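Local coordinates for protein aeromonas extracellular serine protease (Aeromonas sobria, PDB 3WQB) that cleaves peptide bonds that follow two basic residues, one of them lysine, acting as a secreted, calcium-binding serine protease of the furin subfamily, at residues A[235-240]-A[379-384]; A[453-458]-A[554-559]; A[459-464]-A[548-553]; A[481-486]-A[577-582]; A[488-493]-A[500-505]. The protein carries 1 engineered substitution. All blocks are in the same frame, centred on the assembly; numbering follows the deposited sequence.

In the fold
Interaction 1 comes first along the chain and lies in the subtilase part, while interactions 2 to 5 belong to the P-domain. Their segments are interleaved: interactions 3 and 5 are nested inside the loop closed by interaction 2, interaction 4 crosses both 2 and 3, and interaction 5 lies inside every one of these loops. Interactions 3 and 5, with centres 9 Å apart, share the antiparallel sheet in which strands 545-553 and 489-494 are neighbours. Interactions 2 to 5 all supply ligands to one calcium ion, which therefore ties distant parts of the P-domain together. Interaction 1, about 12 Å from interaction 2 between centres, meets it through Y383 and G456, joining the two domains.

Interaction 1. Residues A[235-240]-A[379-384]; sequences NGPKLP and VMVSYT
L239 and V379 form the tight part of this contact, their side chains sliding past each other in opposite directions. Methyl CD2 of L239 reaches CG1 of V379 at 3.6 Å, while its other branch, CD1, meets CG2 of V381 at 3.8 Å, the leucine and this second valine crossing at about a right angle. The fork of a leucine suits the place because each methyl can serve a different valine. A chi1 of -66° sets CG of L239 anti to the carbonyl carbon, and from CG the two methyls reach the valines; outside this pair the side chain also touches L396, P506 and F507. V379 uses both of its methyls: CG1 faces the leucine, and CG2 rests 3.5 Å from the backbone O of K238.

Toward solvent the fit becomes looser. CB of P237 lies 3.7 Å from the carbonyl O of M380, but CG of the same ring comes only within 4.5 Å of V381 CG2. The long chain of K238 leads away from the strand into solvent, where a charged amine is well placed. The segments meet by van der Waals packing, of methyls on methyls and of carbon on carbonyl oxygen, without hydrogen bonds between them.

Within the loop, N of L239 bonds to O of P237 at 2.8 Å, closing the turn. This is an inverse gamma turn centred on K238, packed against one strand of the antiparallel hairpin 379-384/390-396 in the subtilase part.

Interaction 2. Residues A[453-458]-A[554-559]; sequences ADVGNS and VANGTR. With CA (calcium ion), chain D.
The carboxylate of D454 and the amide of N556 are flat groups turned 68° from each other, on side chains that cross at about a right angle. Almost straight above the amide plane of N556 sits the methyl CG1 of V455, 3.6 Å from the amide carbon CG. In N556 a chi1 of 59° sets CG between the backbone N and the carbonyl carbon, close to this V455 methyl. A third flat group, the guanidinium of R559, has CB of A555 at its edge and in its plane; it forms salt bridges to D488 and E576.

One water joins the two polar ends. It donates to OD2 of D454 at 2.7 Å and accepts from ND2 of N556 at 3.0 Å, using an asparagine that can offer an N-H on the solvent side. Between the loops lies the calcium site of the P-domain. OD1 of D454 and the backbone O of A555 each bind the ion at 2.3 Å. The shared cation draws D454 OD1 to within 3.3 Å of A555 O. D488, D553, N578 and N579 complete the site. A backbone carbonyl needs no particular side chain, and the small alanine keeps its methyl turned away from the other loop. V455 adopts positive phi (38°), uncommon for a beta-branched residue. Its buried side chain also packs on Y383, whose hydroxyl bonds to the carbonyl O of the adjacent G456.

Interaction 3. Residues A[459-464]-A[548-553]; sequences PTSSTT and RLEVTD. With CA (calcium ion), chain D.
P459 and E550 lie side by side and point the same way, the proline ring covering the apolar part of the glutamate: CB of P459 is 3.7 Å from CB of E550. The ring and the side chain of T552 cross obliquely, with OG1 of T552 3.3 Å from P459 CB. T552 OG1 is anti to the carbonyl carbon (chi1 -47°), which places the oxygen against the ring.

At the far end OG1 of T463 lies against CB and CG of R548, 3.5 Å from R548 CG. Threonine suits this exposed strand edge, being beta-branched yet polar. The backbones run antiparallel, at 167°, in the P-domain's four-stranded sheet. T460 pairs with V551 and S462 with L549, each pair through two backbone hydrogen bonds. On the face these four share, OG1 of T460 bonds to A451 O and OG of S462 to W588 NE1, so both buried hydroxyls are satisfied. Where the strand ends, D553 grips the calcium ion with both carboxylate oxygens.

On the other face R548 holds E550 side-on. Its NE and NH2 both donate to OE2 of E550, at 2.9 Å and 3.2 Å. NE approaches on the anti side, NH2 from above the carboxylate plane, while OE2 of E550 lies in the guanidinium plane. OE1 of the same glutamate forms a salt bridge to R500. Two arginines on one buried carboxylate would be expected to favour its ionised form and to fix its rotation.

Interaction 4. Residues A[481-486]-A[577-582]; sequences LDHQRL and RNNRQP. With CA (calcium ion), chain D.
Oxygen OE1 of Q484 is gripped by two successive backbone amides of the facing loop. N of Q581 donates at 3.1 Å in a fairly straight bond (162°), whereas N of R580, at 2.9 Å, is strongly bent and makes only a weak one. The other end of the same amide is used as well: NE2 of Q484 donates to OE1 of Q581 at 3.1 Å, the two amide planes standing 69° apart. Glutamine is apt here because a single group supplies both an acceptor and a donor, and its chain, extended beyond CG, carries the amide to the 577-582 loop. A water adds a further link, accepting from N of Q484 and donating to O of Q581.

N579 is positioned by its own loop. Its ND2 donates almost straight (173°) to O of Q581 at 2.8 Å, though from above the carbonyl plane, which fixes the rotation of the amide while OD1 binds the calcium ion at 2.4 Å. The imidazole plane of H483 is inclined to this amide, its CE1 3.4 Å from N579 OD1. ND1 of H483 accepts from N of R485 at 2.9 Å and NE2 bonds to the calcium ligand D553, making this histidine a second-shell residue of the site. R485 lays one guanidinium face on the loop, with CA of N578 over its centre; its NH1 bonds to O of G557 and its NE forms a salt bridge to D488.

Segment 481-486 takes in the last two residues of strand 471-482, which pairs with strands 527-535 and 583-595, and the turn that follows; the 577-582 loop leads directly into strand 583-595. Beside them L481 packs on L489 of strand 489-494 and on L528.

Interaction 5. Residues A[488-493]-A[500-505]; sequences DLLIEL and RSILLS. With CA (calcium ion), chain D.
I491 faces both L503 and L504 across a classic beta bulge in the antiparallel hairpin of strands 489-494 and 500-502 of the P-domain. Its carbonyl O is shared by two amides, L503 N at 2.8 Å and L504 N at 3.1 Å, and its own N donates to L504 O in an almost straight bond (176°). Beyond the bulge, L493 and S501 form a regular hydrogen-bonded pair.

Aliphatic side chains fill the surroundings. CD1 of L490 meets CG2 of I502 at 3.8 Å, and CB of L493 meets CD1 of L503 at 3.9 Å. Residues of this kind suit a buried hairpin packed on the neighbouring sheet: L493 and L503 both reach V477 of strand 471-482, and I491 reaches L528 of strand 527-535.

On the face opposite to I491 and L493, beside I502, E492 forms a salt bridge with R500. E492, with CG anti to the backbone N (chi1 -162°) and the chain extended beyond, crosses R500 at about a right angle, and its CD lies against CG1 of I502. NE of R500 meets OE1 of E492 at 2.7 Å from well above the carboxylate plane, while NH2 makes a weak bond to OE2. The arginine probably offsets part of the charge of E492.

Farther out, S501 is held by S535, and I502 N bonds to E397. At the start of the strand, OD2 of D488 binds the calcium ion at 2.3 Å.

Interaction 1. Residues A[235-240]-A[379-384]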
# COMPACT_ATOMS: atom_id res chain seq x y z
N ASN A 235 14.20 -17.18 16.78
CA ASN A 235 12.92 -17.85 16.93
C ASN A 235 11.87 -16.99 17.62
O ASN A 235 11.19 -17.44 18.55
CB ASN A 235 13.10 -19.18 17.67
CG ASN A 235 13.85 -20.22 16.84
OD1 ASN A 235 13.84 -20.18 15.59
ND2 ASN A 235 14.52 -21.15 17.52
N GLY A 236 11.72 -15.76 17.14
CA GLY A 236 10.72 -14.84 17.66
C GLY A 236 9.32 -15.21 17.22
O GLY A 236 9.12 -16.04 16.34
N PRO A 237 8.32 -14.56 17.83
CA PRO A 237 6.92 -14.78 17.46
C PRO A 237 6.67 -14.42 16.01
O PRO A 237 7.36 -13.55 15.45
CB PRO A 237 6.16 -13.84 18.39
CG PRO A 237 7.08 -13.58 19.52
CD PRO A 237 8.45 -13.62 18.96
N LYS A 238 5.69 -15.08 15.40
CA LYS A 238 5.41 -14.91 13.98
C LYS A 238 4.57 -13.65 13.70
O LYS A 238 3.45 -13.70 13.19
CB LYS A 238 4.76 -16.17 13.41
CG LYS A 238 5.66 -17.39 13.47
CD LYS A 238 4.93 -18.66 13.07
CE LYS A 238 5.84 -19.89 13.12
NZ LYS A 238 6.84 -19.90 12.03
N LEU A 239 5.15 -12.51 14.06
CA LEU A 239 4.59 -11.19 13.77
C LEU A 239 5.24 -10.64 12.52
O LEU A 239 6.41 -10.92 12.25
CB LEU A 239 4.88 -10.26 14.95
CG LEU A 239 4.17 -10.63 16.25
CD1 LEU A 239 4.65 -9.77 17.40
CD2 LEU A 239 2.67 -10.51 16.10
N PRO A 240 4.50 -9.83 11.74
CA PRO A 240 5.11 -9.29 10.53
C PRO A 240 6.31 -8.40 10.84
O PRO A 240 6.30 -7.64 11.82
CB PRO A 240 3.98 -8.44 9.93
CG PRO A 240 3.14 -8.06 11.12
CD PRO A 240 3.14 -9.31 11.96
N VAL A 379 -1.40 -14.13 17.29
CA VAL A 379 0.00 -14.35 17.61
C VAL A 379 0.30 -13.68 18.95
O VAL A 379 0.11 -12.48 19.11
CB VAL A 379 0.93 -13.79 16.52
CG1 VAL A 379 2.38 -14.05 16.89
CG2 VAL A 379 0.59 -14.41 15.16
N MET A 380 0.78 -14.48 19.90
CA MET A 380 1.01 -14.01 21.26
C MET A 380 2.48 -13.66 21.48
O MET A 380 3.37 -14.20 20.84
CB MET A 380 0.58 -15.08 22.26
CG MET A 380 -0.84 -15.60 22.06
SD MET A 380 -2.10 -14.31 22.10
CE MET A 380 -2.10 -13.92 23.85
N VAL A 381 2.70 -12.73 22.40
CA VAL A 381 4.03 -12.32 22.81
C VAL A 381 4.15 -12.58 24.30
O VAL A 381 3.31 -12.15 25.09
CB VAL A 381 4.27 -10.82 22.54
CG1 VAL A 381 5.62 -10.36 23.09
CG2 VAL A 381 4.16 -10.51 21.05
N SER A 382 5.21 -13.31 24.67
CA SER A 382 5.47 -13.68 26.06
C SER A 382 6.64 -12.87 26.61
O SER A 382 7.67 -12.72 25.94
CB SER A 382 5.80 -15.17 26.13
OG SER A 382 6.08 -15.55 27.46
N TYR A 383 6.48 -12.37 27.83
CA TYR A 383 7.58 -11.72 28.55
C TYR A 383 7.32 -11.73 30.04
O TYR A 383 6.21 -12.03 30.48
CB TYR A 383 7.80 -10.29 28.06
CG TYR A 383 6.70 -9.29 28.37
CD1 TYR A 383 5.61 -9.14 27.53
CD2 TYR A 383 6.79 -8.46 29.50
CE1 TYR A 383 4.61 -8.21 27.80
CE2 TYR A 383 5.79 -7.52 29.78
CZ TYR A 383 4.71 -7.39 28.92
OH TYR A 383 3.73 -6.45 29.17
N THR A 384 8.35 -11.41 30.80
CA THR A 384 8.25 -11.31 32.25
C THR A 384 8.46 -9.85 32.63
O THR A 384 9.45 -9.23 32.23
CB THR A 384 9.30 -12.22 32.93
OG1 THR A 384 9.13 -13.56 32.47
CG2 THR A 384 9.19 -12.18 34.46

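Interaction 2. Residues A[453-458]-A[554-559]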
# COMPACT_ATOMS: atom_id res chain seq x y z
N ALA A 453 7.16 1.93 30.97
CA ALA A 453 8.17 1.10 31.62
C ALA A 453 8.63 -0.02 30.71
O ALA A 453 7.86 -0.51 29.88
CB ALA A 453 7.64 0.53 32.93
N ASP A 454 9.89 -0.42 30.85
CA ASP A 454 10.37 -1.63 30.19
C ASP A 454 9.49 -2.80 30.67
O ASP A 454 9.07 -2.82 31.82
CB ASP A 454 11.82 -1.88 30.59
CG ASP A 454 12.50 -2.91 29.73
OD1 ASP A 454 12.06 -3.18 28.59
OD2 ASP A 454 13.53 -3.47 30.20
N VAL A 455 9.20 -3.74 29.77
CA VAL A 455 8.39 -4.94 30.09
C VAL A 455 7.24 -4.61 31.05
O VAL A 455 7.16 -5.13 32.17
CB VAL A 455 9.26 -6.15 30.58
CG1 VAL A 455 10.01 -6.77 29.42
CG2 VAL A 455 10.25 -5.78 31.72
N GLY A 456 6.33 -3.74 30.60
CA GLY A 456 5.33 -3.17 31.49
C GLY A 456 4.33 -4.16 32.05
O GLY A 456 3.98 -5.14 31.40
N ASN A 457 3.89 -3.90 33.28
CA ASN A 457 2.83 -4.71 33.88
C ASN A 457 1.48 -4.52 33.23
O ASN A 457 0.63 -5.41 33.27
CB ASN A 457 2.72 -4.40 35.38
CG ASN A 457 3.66 -5.24 36.20
OD1 ASN A 457 3.76 -6.45 35.99
ND2 ASN A 457 4.34 -4.62 37.14
N SER A 458 1.28 -3.34 32.64
CA SER A 458 0.05 -2.99 31.96
C SER A 458 0.39 -1.88 30.97
O SER A 458 1.45 -1.28 31.06
CB SER A 458 -1.01 -2.49 32.95
OG SER A 458 -0.60 -1.30 33.59
N VAL A 554 6.99 -4.62 25.41
CA VAL A 554 6.72 -6.04 25.63
C VAL A 554 7.96 -6.93 25.47
O VAL A 554 7.82 -8.12 25.19
CB VAL A 554 5.57 -6.57 24.71
CG1 VAL A 554 4.26 -5.83 24.99
CG2 VAL A 554 5.96 -6.49 23.23
N ALA A 555 9.15 -6.36 25.62
CA ALA A 555 10.37 -7.16 25.48
C ALA A 555 11.57 -6.54 26.16
O ALA A 555 11.81 -5.34 26.05
CB ALA A 555 10.68 -7.38 24.01
N ASN A 556 12.35 -7.39 26.83
CA ASN A 556 13.66 -6.96 27.33
C ASN A 556 14.81 -7.83 26.84
O ASN A 556 15.98 -7.56 27.15
CB ASN A 556 13.67 -6.82 28.86
CG ASN A 556 13.33 -8.11 29.58
OD1 ASN A 556 13.08 -9.15 28.97
ND2 ASN A 556 13.31 -8.04 30.91
N GLY A 557 14.50 -8.85 26.05
CA GLY A 557 15.54 -9.73 25.51
C GLY A 557 16.21 -9.08 24.31
O GLY A 557 15.60 -8.26 23.61
N THR A 558 17.47 -9.44 24.06
CA THR A 558 18.15 -8.99 22.84
C THR A 558 17.53 -9.66 21.61
O THR A 558 16.97 -10.74 21.69
CB THR A 558 19.66 -9.30 22.87
OG1 THR A 558 19.87 -10.71 22.94
CG2 THR A 558 20.31 -8.61 24.07
N ARG A 559 17.64 -8.98 20.48
CA ARG A 559 17.22 -9.54 19.21
C ARG A 559 18.31 -9.28 18.19
O ARG A 559 19.06 -8.31 18.29
CB ARG A 559 15.92 -8.89 18.72
CG ARG A 559 14.71 -9.20 19.59
CD ARG A 559 13.44 -8.63 18.98
NE ARG A 559 13.43 -7.17 18.92
CZ ARG A 559 13.02 -6.36 19.89
NH1 ARG A 559 12.56 -6.84 21.04
NH2 ARG A 559 13.05 -5.04 19.69
CA CA D . 12.15 -3.05 26.32
O HOH W 1 14.03 -5.40 32.08

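Interaction 3. Residues A[459-464]-A[548-553]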
# COMPACT_ATOMS: atom_id res chain seq x y z
N PRO A 459 -0.51 -1.62 30.01
CA PRO A 459 -0.23 -0.57 29.03
C PRO A 459 -0.20 0.82 29.63
O PRO A 459 -0.88 1.11 30.63
CB PRO A 459 -1.40 -0.68 28.06
CG PRO A 459 -1.91 -2.06 28.20
CD PRO A 459 -1.70 -2.41 29.65
N THR A 460 0.59 1.68 29.02
CA THR A 460 0.51 3.11 29.21
C THR A 460 -0.71 3.54 28.40
O THR A 460 -0.79 3.27 27.21
CB THR A 460 1.78 3.77 28.68
OG1 THR A 460 2.91 3.21 29.36
CG2 THR A 460 1.75 5.28 28.87
N SER A 461 -1.66 4.20 29.04
CA SER A 461 -2.96 4.46 28.43
C SER A 461 -3.32 5.92 28.46
O SER A 461 -2.99 6.64 29.40
CB SER A 461 -4.05 3.66 29.15
OG SER A 461 -3.75 2.26 29.17
N SER A 462 -4.04 6.33 27.43
CA SER A 462 -4.56 7.69 27.34
C SER A 462 -5.90 7.66 26.62
O SER A 462 -6.05 6.98 25.61
CB SER A 462 -3.54 8.58 26.62
OG SER A 462 -4.05 9.89 26.38
N THR A 463 -6.85 8.41 27.15
CA THR A 463 -8.24 8.37 26.68
C THR A 463 -8.75 9.74 26.26
O THR A 463 -8.40 10.75 26.87
CB THR A 463 -9.13 7.77 27.79
OG1 THR A 463 -8.69 6.43 28.08
CG2 THR A 463 -10.59 7.76 27.39
N THR A 464 -9.57 9.77 25.21
CA THR A 464 -10.27 10.98 24.78
C THR A 464 -11.71 10.64 24.46
O THR A 464 -12.02 9.52 24.05
CB THR A 464 -9.56 11.66 23.57
OG1 THR A 464 -10.11 12.96 23.34
CG2 THR A 464 -9.70 10.83 22.30
N ARG A 548 -9.49 4.84 23.68
CA ARG A 548 -8.28 4.71 24.48
C ARG A 548 -7.10 4.18 23.68
O ARG A 548 -7.21 3.15 23.01
CB ARG A 548 -8.55 3.82 25.70
CG ARG A 548 -7.34 3.61 26.61
CD ARG A 548 -7.70 2.82 27.85
NE ARG A 548 -7.95 1.40 27.60
CZ ARG A 548 -9.15 0.82 27.63
NH1 ARG A 548 -10.23 1.54 27.89
NH2 ARG A 548 -9.27 -0.49 27.40
N LEU A 549 -5.99 4.89 23.74
CA LEU A 549 -4.73 4.41 23.17
C LEU A 549 -3.94 3.68 24.25
O LEU A 549 -3.84 4.16 25.38
CB LEU A 549 -3.90 5.57 22.63
CG LEU A 549 -2.66 5.17 21.84
CD1 LEU A 549 -3.05 4.68 20.44
CD2 LEU A 549 -1.70 6.34 21.75
N GLU A 550 -3.38 2.53 23.89
CA GLU A 550 -2.59 1.74 24.81
C GLU A 550 -1.24 1.48 24.19
O GLU A 550 -1.17 1.08 23.03
CB GLU A 550 -3.30 0.41 25.11
CG GLU A 550 -4.55 0.54 25.93
CD GLU A 550 -5.17 -0.78 26.34
OE1 GLU A 550 -4.70 -1.86 25.89
OE2 GLU A 550 -6.12 -0.75 27.14
N VAL A 551 -0.16 1.71 24.94
CA VAL A 551 1.20 1.46 24.47
C VAL A 551 1.93 0.66 25.54
O VAL A 551 1.94 1.06 26.70
CB VAL A 551 1.97 2.78 24.20
CG1 VAL A 551 3.40 2.51 23.76
CG2 VAL A 551 1.24 3.64 23.17
N THR A 552 2.53 -0.47 25.15
CA THR A 552 3.26 -1.33 26.09
C THR A 552 4.61 -1.72 25.50
O THR A 552 4.70 -2.04 24.32
CB THR A 552 2.49 -2.64 26.38
OG1 THR A 552 1.12 -2.35 26.68
CG2 THR A 552 3.10 -3.35 27.58
N ASP A 553 5.65 -1.67 26.33
CA ASP A 553 6.94 -2.25 25.99
C ASP A 553 6.89 -3.73 26.39
O ASP A 553 6.72 -4.04 27.57
CB ASP A 553 8.05 -1.47 26.72
CG ASP A 553 9.45 -2.07 26.53
OD1 ASP A 553 9.61 -3.29 26.33
OD2 ASP A 553 10.42 -1.29 26.61
CA CA D . 12.15 -3.05 26.32

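Interaction 4. Residues A[481-486]-A[577-582]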
# COMPACT_ATOMS: atom_id res chain seq x y z
N LEU A 481 6.10 9.78 20.90
CA LEU A 481 6.66 9.19 22.11
C LEU A 481 8.17 9.09 21.99
O LEU A 481 8.72 9.12 20.89
CB LEU A 481 6.03 7.81 22.39
CG LEU A 481 6.17 6.68 21.37
CD1 LEU A 481 7.53 5.99 21.50
CD2 LEU A 481 5.06 5.66 21.58
N ASP A 482 8.83 8.97 23.14
CA ASP A 482 10.25 8.63 23.18
C ASP A 482 10.42 7.22 23.69
O ASP A 482 9.79 6.82 24.67
CB ASP A 482 11.01 9.57 24.12
CG ASP A 482 11.12 10.99 23.59
OD1 ASP A 482 10.98 11.20 22.36
OD2 ASP A 482 11.36 11.89 24.41
N HIS A 483 11.28 6.46 23.01
CA HIS A 483 11.63 5.11 23.42
C HIS A 483 12.86 4.66 22.66
O HIS A 483 12.95 4.86 21.44
CB HIS A 483 10.48 4.13 23.17
CG HIS A 483 10.67 2.79 23.81
ND1 HIS A 483 11.48 1.82 23.28
CD2 HIS A 483 10.14 2.27 24.94
CE1 HIS A 483 11.45 0.75 24.06
NE2 HIS A 483 10.64 1.00 25.08
N GLN A 484 13.81 4.06 23.38
CA GLN A 484 15.11 3.72 22.82
C GLN A 484 15.17 2.46 21.95
O GLN A 484 16.16 2.23 21.26
CB GLN A 484 16.16 3.61 23.94
CG GLN A 484 16.45 4.89 24.70
CD GLN A 484 17.21 4.63 25.98
OE1 GLN A 484 16.96 3.64 26.68
NE2 GLN A 484 18.16 5.51 26.29
N ARG A 485 14.12 1.64 21.99
CA ARG A 485 14.03 0.45 21.14
C ARG A 485 12.61 0.26 20.61
O ARG A 485 11.83 -0.56 21.10
CB ARG A 485 14.56 -0.80 21.85
CG ARG A 485 14.65 -2.01 20.94
CD ARG A 485 15.48 -3.15 21.54
NE ARG A 485 14.75 -3.87 22.57
CZ ARG A 485 14.97 -5.14 22.91
NH1 ARG A 485 15.93 -5.84 22.30
NH2 ARG A 485 14.22 -5.70 23.85
N LEU A 486 12.29 1.04 19.58
CA LEU A 486 10.92 1.14 19.08
C LEU A 486 10.16 -0.16 18.83
O LEU A 486 8.98 -0.23 19.15
CB LEU A 486 10.84 2.04 17.83
CG LEU A 486 11.02 3.54 18.09
CD1 LEU A 486 11.26 4.27 16.79
CD2 LEU A 486 9.83 4.14 18.84
N ARG A 577 19.67 -3.72 21.19
CA ARG A 577 19.89 -3.71 22.64
C ARG A 577 18.66 -3.14 23.33
O ARG A 577 18.09 -2.13 22.90
CB ARG A 577 21.13 -2.88 22.98
CG ARG A 577 22.35 -3.22 22.14
CD ARG A 577 23.23 -4.26 22.80
NE ARG A 577 24.12 -4.93 21.85
CZ ARG A 577 25.26 -4.41 21.37
NH1 ARG A 577 25.67 -3.21 21.75
NH2 ARG A 577 25.98 -5.11 20.50
N ASN A 578 18.23 -3.79 24.41
CA ASN A 578 17.08 -3.31 25.17
C ASN A 578 17.23 -1.86 25.63
O ASN A 578 18.33 -1.41 25.95
CB ASN A 578 16.80 -4.23 26.35
CG ASN A 578 15.47 -3.95 27.01
OD1 ASN A 578 14.47 -3.69 26.34
ND2 ASN A 578 15.44 -3.99 28.33
N ASN A 579 16.13 -1.12 25.65
CA ASN A 579 16.15 0.24 26.21
C ASN A 579 16.61 0.22 27.66
O ASN A 579 16.13 -0.57 28.47
CB ASN A 579 14.77 0.92 26.10
CG ASN A 579 13.66 0.08 26.68
OD1 ASN A 579 13.38 -1.02 26.21
ND2 ASN A 579 13.00 0.60 27.71
N ARG A 580 17.57 1.09 27.96
CA ARG A 580 18.12 1.23 29.30
C ARG A 580 17.19 2.03 30.23
O ARG A 580 17.20 1.84 31.45
CB ARG A 580 19.49 1.90 29.22
CG ARG A 580 20.22 2.04 30.54
CD ARG A 580 21.49 1.21 30.62
NE ARG A 580 22.20 1.44 31.88
CZ ARG A 580 22.91 2.53 32.17
NH1 ARG A 580 23.05 3.51 31.29
NH2 ARG A 580 23.51 2.63 33.35
N GLN A 581 16.41 2.93 29.64
CA GLN A 581 15.51 3.80 30.38
C GLN A 581 14.06 3.54 29.96
O GLN A 581 13.81 3.03 28.85
CB GLN A 581 15.86 5.27 30.10
CG GLN A 581 16.98 5.87 30.95
CD GLN A 581 18.38 5.43 30.54
OE1 GLN A 581 18.76 5.52 29.37
NE2 GLN A 581 19.16 4.97 31.52
N PRO A 582 13.09 3.89 30.83
CA PRO A 582 11.70 3.88 30.38
C PRO A 582 11.46 4.87 29.25
O PRO A 582 12.16 5.87 29.12
CB PRO A 582 10.91 4.31 31.63
CG PRO A 582 11.93 4.93 32.55
CD PRO A 582 13.21 4.22 32.26
CA CA D . 12.15 -3.05 26.32
O HOH W 2 13.48 4.36 26.31

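Interaction 5. Residues A[488-493]-A[500-505]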
# COMPACT_ATOMS: atom_id res chain seq x y z
N ASP A 488 10.00 -2.72 20.47
CA ASP A 488 9.43 -3.26 21.70
C ASP A 488 7.97 -2.88 21.90
O ASP A 488 7.30 -3.47 22.74
CB ASP A 488 10.24 -2.80 22.92
CG ASP A 488 11.58 -3.50 23.05
OD1 ASP A 488 11.87 -4.40 22.24
OD2 ASP A 488 12.33 -3.14 23.99
N LEU A 489 7.50 -1.89 21.15
CA LEU A 489 6.19 -1.30 21.44
C LEU A 489 5.02 -1.94 20.71
O LEU A 489 5.05 -2.15 19.49
CB LEU A 489 6.22 0.22 21.20
CG LEU A 489 7.26 1.00 22.01
CD1 LEU A 489 7.18 2.45 21.61
CD2 LEU A 489 7.07 0.84 23.52
N LEU A 490 4.01 -2.26 21.51
CA LEU A 490 2.70 -2.68 21.04
C LEU A 490 1.75 -1.50 21.22
O LEU A 490 1.59 -0.99 22.34
CB LEU A 490 2.23 -3.88 21.88
CG LEU A 490 0.76 -4.29 21.80
CD1 LEU A 490 0.46 -4.91 20.46
CD2 LEU A 490 0.41 -5.25 22.91
N ILE A 491 1.15 -1.04 20.13
CA ILE A 491 0.23 0.10 20.16
C ILE A 491 -1.16 -0.36 19.74
O ILE A 491 -1.34 -0.92 18.65
CB ILE A 491 0.73 1.24 19.25
CG1 ILE A 491 2.16 1.64 19.64
CG2 ILE A 491 -0.23 2.44 19.27
CD1 ILE A 491 2.76 2.77 18.78
N GLU A 492 -2.14 -0.13 20.61
CA GLU A 492 -3.50 -0.63 20.44
C GLU A 492 -4.51 0.48 20.72
O GLU A 492 -4.26 1.37 21.53
CB GLU A 492 -3.72 -1.81 21.39
CG GLU A 492 -4.90 -2.73 21.09
CD GLU A 492 -4.79 -4.09 21.78
OE1 GLU A 492 -5.75 -4.89 21.65
OE2 GLU A 492 -3.76 -4.40 22.43
N LEU A 493 -5.65 0.42 20.04
CA LEU A 493 -6.72 1.40 20.20
C LEU A 493 -8.01 0.69 20.59
O LEU A 493 -8.33 -0.37 20.04
CB LEU A 493 -6.91 2.18 18.91
CG LEU A 493 -7.89 3.36 18.93
CD1 LEU A 493 -7.40 4.47 19.84
CD2 LEU A 493 -8.13 3.90 17.52
N ARG A 500 -11.20 -3.69 20.20
CA ARG A 500 -9.77 -3.39 20.20
C ARG A 500 -9.16 -3.58 18.82
O ARG A 500 -9.60 -4.45 18.05
CB ARG A 500 -9.05 -4.31 21.19
CG ARG A 500 -9.54 -4.18 22.62
CD ARG A 500 -8.92 -5.25 23.49
NE ARG A 500 -7.50 -5.01 23.72
CZ ARG A 500 -7.01 -4.22 24.68
NH1 ARG A 500 -7.82 -3.61 25.53
NH2 ARG A 500 -5.70 -4.07 24.80
N SER A 501 -8.13 -2.78 18.52
CA SER A 501 -7.41 -2.90 17.26
C SER A 501 -5.94 -2.62 17.49
O SER A 501 -5.58 -1.54 17.98
CB SER A 501 -7.96 -1.89 16.26
OG SER A 501 -7.28 -1.97 15.01
N ILE A 502 -5.08 -3.58 17.14
CA ILE A 502 -3.64 -3.38 17.24
C ILE A 502 -3.18 -2.54 16.05
O ILE A 502 -3.23 -2.99 14.90
CB ILE A 502 -2.89 -4.72 17.36
CG1 ILE A 502 -3.25 -5.39 18.69
CG2 ILE A 502 -1.38 -4.51 17.20
CD1 ILE A 502 -2.85 -6.86 18.79
N LEU A 503 -2.77 -1.31 16.33
CA LEU A 503 -2.34 -0.36 15.30
C LEU A 503 -0.91 -0.62 14.87
O LEU A 503 -0.57 -0.49 13.69
CB LEU A 503 -2.43 1.08 15.80
CG LEU A 503 -3.80 1.54 16.31
CD1 LEU A 503 -3.69 2.98 16.77
CD2 LEU A 503 -4.85 1.40 15.22
N LEU A 504 -0.07 -0.99 15.82
CA LEU A 504 1.29 -1.37 15.52
C LEU A 504 1.67 -2.58 16.36
O LEU A 504 1.68 -2.53 17.59
CB LEU A 504 2.26 -0.20 15.75
CG LEU A 504 3.73 -0.43 15.35
CD1 LEU A 504 3.86 -0.79 13.86
CD2 LEU A 504 4.58 0.79 15.71
N SER A 505 1.94 -3.67 15.66
CA SER A 505 2.40 -4.89 16.27
C SER A 505 3.90 -4.76 16.56
O SER A 505 4.62 -4.09 15.83
CB SER A 505 2.11 -6.06 15.33
OG SER A 505 2.58 -5.81 14.01
CA CA D . 12.15 -3.05 26.32